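Local coordinates for hypothetical protein Llacc01001955 (Lactococcus lactis, PDB 1ZUJ) that probably protects the cell from oxidative stress as a Dps protein, assembling into a twelve-subunit shell and binding DNA, at residues F38-S43 with K97-D102; S75-D80 with F141-A146. All blocks are in the same frame, centred on the assembly; numbering follows the deposited sequence.

Contact 1 (F38-S43 with K97-D102); sequences FYEKIS and KFIEND
Tyr39 and Ile99 form the apolar half of this contact, in which the long crossover loop of a ferritin-like four-helix bundle, the Dps fold, lies against helix 26-50. The branch methyl CG2 of Ile99 sits 3.6 Å from Tyr39 CB and reaches on to the aliphatic part of Glu40, 3.9 Å from its CG, where the two side chains cross at about a right angle. The loop thus rests on one helical turn, with the Ile99 methyl between neighbouring side chains.

Asn101 carries the polar half. A chi1 of -87° sets its CG beside the backbone N and anti to the carbonyl carbon; from there the amide meets Tyr39 through ND2 and Ile42 through OD1. The amide plane is nearly perpendicular to the Tyr39 ring, 88° apart, with ND2 3.4 Å from Tyr39 CD1, while OD1 lies beside the CB and CG2 of Ile42. ND2 also makes a weak hydrogen bond of 2.7 Å to Glu100 O, turning the side chain back onto the carbonyl of the preceding residue. OD1 is satisfied from outside, by the backbone N of Leu89 in the second subunit, so the amide of the loop touches helix 26-50 while bonded to the second subunit.

In the next shell, His96 stacks on the Tyr39 ring, and Leu89 of the second subunit also packs against Tyr39. The Glu40 side chain meets Phe117, Phe121 and Gln124 on helix 110-131. Back at the loop, Glu100 O lies at the edge of the Tyr39 ring, 3.7 Å from CD1, and 3.0 Å from Ser43 OG.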
ATOM      1  N   PHE A  38      -4.668 -13.971 -30.577  1.00 68.55           N
ATOM      2  CA  PHE A  38      -3.475 -13.358 -31.135  1.00 68.06           C
ATOM      3  C   PHE A  38      -3.832 -12.340 -32.192  1.00 67.46           C
ATOM      4  O   PHE A  38      -3.332 -11.226 -32.187  1.00 67.36           O
ATOM      5  CB  PHE A  38      -2.527 -14.372 -31.764  1.00 68.01           C
ATOM      6  CG  PHE A  38      -1.307 -13.728 -32.363  1.00 68.00           C
ATOM      7  CD1 PHE A  38      -1.334 -13.198 -33.652  1.00 67.75           C
ATOM      8  CD2 PHE A  38      -0.157 -13.581 -31.614  1.00 67.70           C
ATOM      9  CE1 PHE A  38      -0.215 -12.575 -34.185  1.00 67.11           C
ATOM     10  CE2 PHE A  38       0.958 -12.967 -32.145  1.00 67.29           C
ATOM     11  CZ  PHE A  38       0.934 -12.465 -33.431  1.00 66.85           C
ATOM     12  N   TYR A  39      -4.645 -12.745 -33.145  1.00 66.99           N
ATOM     13  CA  TYR A  39      -5.070 -11.808 -34.170  1.00 67.18           C
ATOM     14  C   TYR A  39      -5.738 -10.603 -33.493  1.00 66.30           C
ATOM     15  O   TYR A  39      -5.509  -9.457 -33.895  1.00 66.02           O
ATOM     16  CB  TYR A  39      -6.011 -12.479 -35.207  1.00 67.64           C
ATOM     17  CG  TYR A  39      -5.362 -12.846 -36.563  1.00 69.72           C
ATOM     18  CD1 TYR A  39      -5.766 -12.220 -37.756  1.00 70.97           C
ATOM     19  CD2 TYR A  39      -4.363 -13.834 -36.653  1.00 71.65           C
ATOM     20  CE1 TYR A  39      -5.181 -12.554 -38.994  1.00 71.41           C
ATOM     21  CE2 TYR A  39      -3.780 -14.177 -37.889  1.00 72.14           C
ATOM     22  CZ  TYR A  39      -4.197 -13.532 -39.048  1.00 72.09           C
ATOM     23  OH  TYR A  39      -3.631 -13.866 -40.255  1.00 72.72           O
ATOM     24  N   GLU A  40      -6.508 -10.878 -32.432  1.00 65.62           N
ATOM     25  CA  GLU A  40      -7.420  -9.908 -31.791  1.00 64.66           C
ATOM     26  C   GLU A  40      -6.704  -8.751 -31.135  1.00 63.90           C
ATOM     27  O   GLU A  40      -7.047  -7.596 -31.357  1.00 63.23           O
ATOM     28  CB  GLU A  40      -8.273 -10.590 -30.719  1.00 64.63           C
ATOM     29  CG  GLU A  40      -9.709 -10.814 -31.125  1.00 64.35           C
ATOM     30  CD  GLU A  40     -10.429  -9.530 -31.454  1.00 64.62           C
ATOM     31  OE1 GLU A  40     -11.554  -9.625 -31.956  1.00 64.48           O
ATOM     32  OE2 GLU A  40      -9.879  -8.434 -31.219  1.00 64.35           O
ATOM     33  N   LYS A  41      -5.719  -9.083 -30.310  1.00 63.33           N
ATOM     34  CA  LYS A  41      -4.820  -8.097 -29.740  1.00 63.21           C
ATOM     35  C   LYS A  41      -4.455  -7.039 -30.779  1.00 63.04           C
ATOM     36  O   LYS A  41      -4.563  -5.848 -30.519  1.00 63.05           O
ATOM     37  CB  LYS A  41      -3.563  -8.786 -29.232  1.00 63.13           C
ATOM     38  CG  LYS A  41      -2.489  -7.845 -28.744  1.00 64.02           C
ATOM     39  CD  LYS A  41      -1.701  -8.495 -27.597  1.00 65.35           C
ATOM     40  CE  LYS A  41      -0.419  -7.721 -27.242  1.00 65.24           C
ATOM     41  NZ  LYS A  41       0.460  -7.468 -28.426  1.00 64.56           N
ATOM     42  N   ILE A  42      -4.064  -7.478 -31.972  1.00 62.80           N
ATOM     43  CA  ILE A  42      -3.537  -6.561 -32.983  1.00 62.38           C
ATOM     44  C   ILE A  42      -4.580  -5.529 -33.405  1.00 61.79           C
ATOM     45  O   ILE A  42      -4.282  -4.354 -33.455  1.00 61.38           O
ATOM     46  CB  ILE A  42      -2.948  -7.300 -34.235  1.00 62.61           C
ATOM     47  CG1 ILE A  42      -2.363  -8.694 -33.908  1.00 62.74           C
ATOM     48  CG2 ILE A  42      -1.849  -6.433 -34.887  1.00 62.85           C
ATOM     49  CD1 ILE A  42      -1.313  -8.728 -32.781  1.00 62.37           C
ATOM     50  N   SER A  43      -5.803  -5.968 -33.689  1.00 61.70           N
ATOM     51  CA  SER A  43      -6.904  -5.041 -34.018  1.00 61.43           C
ATOM     52  C   SER A  43      -7.266  -4.109 -32.859  1.00 61.25           C
ATOM     53  O   SER A  43      -7.789  -3.020 -33.113  1.00 61.38           O
ATOM     54  CB  SER A  43      -8.180  -5.788 -34.425  1.00 61.31           C
ATOM     55  OG  SER A  43      -7.988  -6.617 -35.549  1.00 61.02           O
ATOM     56  N   LYS A  97      -9.388 -17.685 -37.602  1.00 83.56           N
ATOM     57  CA  LYS A  97     -10.644 -17.954 -38.298  1.00 83.89           C
ATOM     58  C   LYS A  97     -11.645 -16.833 -38.070  1.00 83.91           C
ATOM     59  O   LYS A  97     -12.129 -16.664 -36.961  1.00 84.02           O
ATOM     60  CB  LYS A  97     -11.241 -19.281 -37.818  1.00 84.04           C
ATOM     61  CG  LYS A  97     -10.352 -20.517 -38.050  1.00 84.71           C
ATOM     62  CD  LYS A  97     -11.070 -21.618 -38.856  1.00 85.49           C
ATOM     63  CE  LYS A  97     -10.514 -23.010 -38.551  1.00 85.40           C
ATOM     64  NZ  LYS A  97     -10.746 -23.396 -37.134  1.00 85.04           N
ATOM     65  N   PHE A  98     -11.941 -16.076 -39.126  1.00 84.08           N
ATOM     66  CA  PHE A  98     -12.848 -14.912 -39.094  1.00 84.21           C
ATOM     67  C   PHE A  98     -12.244 -13.657 -38.443  1.00 84.44           C
ATOM     68  O   PHE A  98     -12.792 -12.559 -38.578  1.00 84.33           O
ATOM     69  CB  PHE A  98     -14.183 -15.252 -38.427  1.00 84.20           C
ATOM     70  CG  PHE A  98     -14.762 -16.564 -38.860  1.00 84.28           C
ATOM     71  CD1 PHE A  98     -15.035 -17.560 -37.926  1.00 84.70           C
ATOM     72  CD2 PHE A  98     -15.039 -16.804 -40.197  1.00 84.07           C
ATOM     73  CE1 PHE A  98     -15.575 -18.772 -38.320  1.00 84.57           C
ATOM     74  CE2 PHE A  98     -15.572 -18.012 -40.600  1.00 84.31           C
ATOM     75  CZ  PHE A  98     -15.842 -19.001 -39.658  1.00 84.80           C
ATOM     76  N   ILE A  99     -11.111 -13.816 -37.760  1.00 84.75           N
ATOM     77  CA  ILE A  99     -10.420 -12.689 -37.140  1.00 84.97           C
ATOM     78  C   ILE A  99      -9.561 -12.039 -38.218  1.00 84.95           C
ATOM     79  O   ILE A  99      -9.233 -12.649 -39.236  1.00 85.01           O
ATOM     80  CB  ILE A  99      -9.540 -13.102 -35.911  1.00 85.12           C
ATOM     81  CG1 ILE A  99     -10.018 -14.402 -35.250  1.00 85.49           C
ATOM     82  CG2 ILE A  99      -9.514 -11.979 -34.859  1.00 84.94           C
ATOM     83  CD1 ILE A  99     -11.410 -14.336 -34.614  1.00 85.62           C
ATOM     84  N   GLU A 100      -9.203 -10.789 -37.981  1.00 84.91           N
ATOM     85  CA  GLU A 100      -8.655  -9.943 -39.024  1.00 84.85           C
ATOM     86  C   GLU A 100      -7.591  -9.001 -38.499  1.00 84.28           C
ATOM     87  O   GLU A 100      -7.343  -8.905 -37.302  1.00 84.63           O
ATOM     88  CB  GLU A 100      -9.786  -9.115 -39.634  1.00 85.15           C
ATOM     89  CG  GLU A 100     -11.176  -9.484 -39.121  1.00 86.29           C
ATOM     90  CD  GLU A 100     -12.251  -8.547 -39.622  1.00 88.38           C
ATOM     91  OE1 GLU A 100     -11.905  -7.425 -40.058  1.00 89.46           O
ATOM     92  OE2 GLU A 100     -13.444  -8.933 -39.576  1.00 89.77           O
ATOM     93  N   ASN A 101      -6.929  -8.337 -39.425  1.00 83.43           N
ATOM     94  CA  ASN A 101      -6.196  -7.134 -39.125  1.00 82.68           C
ATOM     95  C   ASN A 101      -6.665  -6.203 -40.192  1.00 82.20           C
ATOM     96  O   ASN A 101      -7.445  -6.597 -41.051  1.00 82.32           O
ATOM     97  CB  ASN A 101      -4.697  -7.369 -39.246  1.00 82.80           C
ATOM     98  CG  ASN A 101      -4.076  -7.899 -37.963  1.00 82.81           C
ATOM     99  OD1 ASN A 101      -3.107  -7.337 -37.452  1.00 82.89           O
ATOM    100  ND2 ASN A 101      -4.617  -8.995 -37.451  1.00 82.23           N
ATOM    101  N   ASP A 102      -6.217  -4.964 -40.151  1.00 81.64           N
ATOM    102  CA  ASP A 102      -6.497  -4.046 -41.240  1.00 81.26           C
ATOM    103  C   ASP A 102      -5.687  -2.765 -41.058  1.00 81.02           C
ATOM    104  O   ASP A 102      -5.837  -2.082 -40.043  1.00 81.23           O
ATOM    105  CB  ASP A 102      -8.001  -3.721 -41.320  1.00 81.05           C
ATOM    106  CG  ASP A 102      -8.473  -3.475 -42.739  1.00 80.57           C
ATOM    107  OD1 ASP A 102      -9.672  -3.684 -43.012  1.00 80.46           O
ATOM    108  OD2 ASP A 102      -7.728  -3.060 -43.648  1.00 79.73           O
TER

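Contact 2 (S75-D80 with F141-A146); sequences SEQLLD and FSLELA
Apolar contact between Leu78 and Leu143 joins the C-terminal part of helix 54-80 to the start of helix 141-165, two neighbouring members of the Dps four-helix bundle. Their short axes approach to 9.8 Å and run antiparallel at 168°. Leu78 CD1 meets both methyls of Leu143, CD2 at 3.7 Å, the side chains slanting across one another. Leu143 has CG anti to its backbone N (chi1 -175°), and its CD1 also touches Gln77 CB, at 3.6 Å. The backbones come nearest at Gln77 and Leu143, with 5.9 Å between their CA atoms.

Polar groups contribute without a defined hydrogen bond. The Gln77 side chain reaches across to the opposite helix with its chain bent at chi2, and its amide spans about one turn there: OE1 faces Ser142 OG, although the angle is poor for a bond, while NE2 lies 3.4 Å from the methyl CB of Ala146. An alanine in place of Gln77 would probably open a gap between the helices, leaving Ser142 OG and Ala146 CB without their amide neighbour, though the touch on Leu143 CD1 could remain.

Helix 26-50 also borders the leucine pair: its Leu30 touches both Leu78 and Leu143, and its Leu34 packs on Leu78, as does Val85 of the loop that follows helix 54-80.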
ATOM      1  N   SER A  75      -2.845 -21.291 -22.564  1.00 71.72           N
ATOM      2  CA  SER A  75      -1.570 -21.934 -22.846  1.00 71.84           C
ATOM      3  C   SER A  75      -1.057 -22.720 -21.640  1.00 72.32           C
ATOM      4  O   SER A  75      -0.892 -23.923 -21.727  1.00 72.52           O
ATOM      5  CB  SER A  75      -0.524 -20.902 -23.290  1.00 71.65           C
ATOM      6  OG  SER A  75      -0.888 -20.269 -24.513  1.00 71.21           O
ATOM      7  N   GLU A  76      -0.848 -22.064 -20.504  1.00 72.97           N
ATOM      8  CA  GLU A  76      -0.195 -22.725 -19.361  1.00 73.47           C
ATOM      9  C   GLU A  76      -0.983 -23.924 -18.838  1.00 73.66           C
ATOM     10  O   GLU A  76      -0.439 -24.740 -18.104  1.00 73.78           O
ATOM     11  CB  GLU A  76       0.085 -21.740 -18.213  1.00 73.58           C
ATOM     12  CG  GLU A  76       1.303 -20.855 -18.439  1.00 74.70           C
ATOM     13  CD  GLU A  76       2.231 -20.781 -17.232  1.00 76.75           C
ATOM     14  OE1 GLU A  76       3.335 -21.376 -17.273  1.00 77.73           O
ATOM     15  OE2 GLU A  76       1.875 -20.088 -16.252  1.00 78.44           O
ATOM     16  N   GLN A  77      -2.251 -24.027 -19.215  1.00 73.92           N
ATOM     17  CA  GLN A  77      -3.099 -25.147 -18.809  1.00 74.38           C
ATOM     18  C   GLN A  77      -3.122 -26.269 -19.851  1.00 74.63           C
ATOM     19  O   GLN A  77      -3.626 -27.363 -19.572  1.00 74.31           O
ATOM     20  CB  GLN A  77      -4.528 -24.649 -18.585  1.00 74.75           C
ATOM     21  CG  GLN A  77      -5.197 -25.099 -17.282  1.00 74.25           C
ATOM     22  CD  GLN A  77      -5.408 -23.952 -16.326  1.00 73.41           C
ATOM     23  OE1 GLN A  77      -5.241 -24.118 -15.118  1.00 74.14           O
ATOM     24  NE2 GLN A  77      -5.764 -22.782 -16.859  1.00 71.33           N
ATOM     25  N   LEU A  78      -2.649 -25.951 -21.062  1.00 74.96           N
ATOM     26  CA  LEU A  78      -2.299 -26.944 -22.088  1.00 75.07           C
ATOM     27  C   LEU A  78      -0.881 -27.486 -21.838  1.00 75.68           C
ATOM     28  O   LEU A  78      -0.745 -28.634 -21.429  1.00 75.74           O
ATOM     29  CB  LEU A  78      -2.414 -26.355 -23.500  1.00 74.67           C
ATOM     30  CG  LEU A  78      -3.769 -26.350 -24.224  1.00 74.17           C
ATOM     31  CD1 LEU A  78      -4.917 -26.924 -23.407  1.00 74.08           C
ATOM     32  CD2 LEU A  78      -4.129 -24.947 -24.693  1.00 73.96           C
ATOM     33  N   LEU A  79       0.168 -26.691 -22.066  1.00 76.21           N
ATOM     34  CA  LEU A  79       1.520 -27.106 -21.666  1.00 76.92           C
ATOM     35  C   LEU A  79       1.441 -28.016 -20.437  1.00 77.32           C
ATOM     36  O   LEU A  79       2.122 -29.043 -20.368  1.00 77.70           O
ATOM     37  CB  LEU A  79       2.455 -25.903 -21.385  1.00 77.07           C
ATOM     38  CG  LEU A  79       3.071 -25.679 -19.974  1.00 77.74           C
ATOM     39  CD1 LEU A  79       4.154 -26.696 -19.574  1.00 77.92           C
ATOM     40  CD2 LEU A  79       3.651 -24.267 -19.863  1.00 78.31           C
ATOM     41  N   ASP A  80       0.608 -27.635 -19.472  1.00 77.57           N
ATOM     42  CA  ASP A  80       0.441 -28.421 -18.251  1.00 77.89           C
ATOM     43  C   ASP A  80      -0.227 -29.781 -18.510  1.00 77.70           C
ATOM     44  O   ASP A  80       0.261 -30.795 -18.032  1.00 77.67           O
ATOM     45  CB  ASP A  80      -0.333 -27.615 -17.188  1.00 78.14           C
ATOM     46  CG  ASP A  80       0.593 -26.893 -16.186  1.00 78.56           C
ATOM     47  OD1 ASP A  80       1.709 -26.444 -16.566  1.00 78.75           O
ATOM     48  OD2 ASP A  80       0.259 -26.725 -14.992  1.00 78.34           O
ATOM     49  N   PHE A 141      -9.697 -31.486 -16.423  1.00 72.16           N
ATOM     50  CA  PHE A 141     -10.546 -30.864 -15.403  1.00 72.02           C
ATOM     51  C   PHE A 141     -10.244 -29.383 -15.159  1.00 71.39           C
ATOM     52  O   PHE A 141     -11.137 -28.538 -15.278  1.00 71.33           O
ATOM     53  CB  PHE A 141     -10.467 -31.645 -14.084  1.00 72.29           C
ATOM     54  CG  PHE A 141     -11.138 -33.006 -14.123  1.00 73.27           C
ATOM     55  CD1 PHE A 141     -10.550 -34.092 -13.482  1.00 73.91           C
ATOM     56  CD2 PHE A 141     -12.358 -33.200 -14.776  1.00 74.69           C
ATOM     57  CE1 PHE A 141     -11.150 -35.349 -13.500  1.00 74.82           C
ATOM     58  CE2 PHE A 141     -12.970 -34.463 -14.798  1.00 75.21           C
ATOM     59  CZ  PHE A 141     -12.364 -35.538 -14.158  1.00 74.90           C
ATOM     60  N   SER A 142      -8.995 -29.075 -14.819  1.00 70.57           N
ATOM     61  CA  SER A 142      -8.582 -27.693 -14.564  1.00 69.86           C
ATOM     62  C   SER A 142      -8.960 -26.774 -15.725  1.00 69.18           C
ATOM     63  O   SER A 142      -9.510 -25.695 -15.525  1.00 69.09           O
ATOM     64  CB  SER A 142      -7.073 -27.621 -14.313  1.00 69.86           C
ATOM     65  OG  SER A 142      -6.580 -26.301 -14.476  1.00 69.83           O
ATOM     66  N   LEU A 143      -8.669 -27.229 -16.939  1.00 68.42           N
ATOM     67  CA  LEU A 143      -8.857 -26.429 -18.144  1.00 67.63           C
ATOM     68  C   LEU A 143     -10.303 -26.065 -18.382  1.00 66.82           C
ATOM     69  O   LEU A 143     -10.563 -25.054 -19.001  1.00 66.68           O
ATOM     70  CB  LEU A 143      -8.319 -27.174 -19.370  1.00 67.73           C
ATOM     71  CG  LEU A 143      -8.328 -26.436 -20.718  1.00 68.31           C
ATOM     72  CD1 LEU A 143      -7.187 -25.426 -20.837  1.00 68.08           C
ATOM     73  CD2 LEU A 143      -8.290 -27.446 -21.889  1.00 68.95           C
ATOM     74  N   GLU A 144     -11.250 -26.879 -17.926  1.00 66.07           N
ATOM     75  CA  GLU A 144     -12.648 -26.529 -18.150  1.00 65.48           C
ATOM     76  C   GLU A 144     -12.906 -25.165 -17.544  1.00 64.98           C
ATOM     77  O   GLU A 144     -13.331 -24.253 -18.244  1.00 64.97           O
ATOM     78  CB  GLU A 144     -13.630 -27.557 -17.591  1.00 65.40           C
ATOM     79  CG  GLU A 144     -14.921 -27.595 -18.403  1.00 65.50           C
ATOM     80  CD  GLU A 144     -16.160 -28.016 -17.617  1.00 66.51           C
ATOM     81  OE1 GLU A 144     -17.276 -27.814 -18.139  1.00 66.06           O
ATOM     82  OE2 GLU A 144     -16.042 -28.553 -16.493  1.00 66.91           O
ATOM     83  N   LEU A 145     -12.605 -25.026 -16.259  1.00 64.29           N
ATOM     84  CA  LEU A 145     -12.783 -23.763 -15.548  1.00 63.99           C
ATOM     85  C   LEU A 145     -12.260 -22.540 -16.305  1.00 63.11           C
ATOM     86  O   LEU A 145     -12.990 -21.565 -16.480  1.00 62.86           O
ATOM     87  CB  LEU A 145     -12.114 -23.831 -14.169  1.00 64.28           C
ATOM     88  CG  LEU A 145     -13.024 -24.186 -12.985  1.00 65.58           C
ATOM     89  CD1 LEU A 145     -14.082 -25.247 -13.363  1.00 66.06           C
ATOM     90  CD2 LEU A 145     -12.179 -24.629 -11.746  1.00 66.08           C
ATOM     91  N   ALA A 146     -11.009 -22.589 -16.748  1.00 62.23           N
ATOM     92  CA  ALA A 146     -10.392 -21.448 -17.449  1.00 61.84           C
ATOM     93  C   ALA A 146     -11.044 -21.096 -18.807  1.00 61.32           C
ATOM     94  O   ALA A 146     -11.099 -19.929 -19.188  1.00 61.22           O
ATOM     95  CB  ALA A 146      -8.896 -21.688 -17.640  1.00 61.83           C
TER

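Both contacts are buried, yet they lie on opposite sides of the chain's centre, their own centres 23 Å apart and their nearest atoms about 9 Å apart. Contact 1 lies closer to the middle of the chain, about 9 Å from its centre against 15 Å for contact 2. It sets a loop without regular structure on helix 26-50, whereas contact 2 pairs two helices that both pack on that same helix. Their chemistry differs: a loop carbonyl and an amide bonded to the second subunit in contact 1, leucine packing beside a glutamine in contact 2. Both touch the second subunit, and contact 2 also reaches a third.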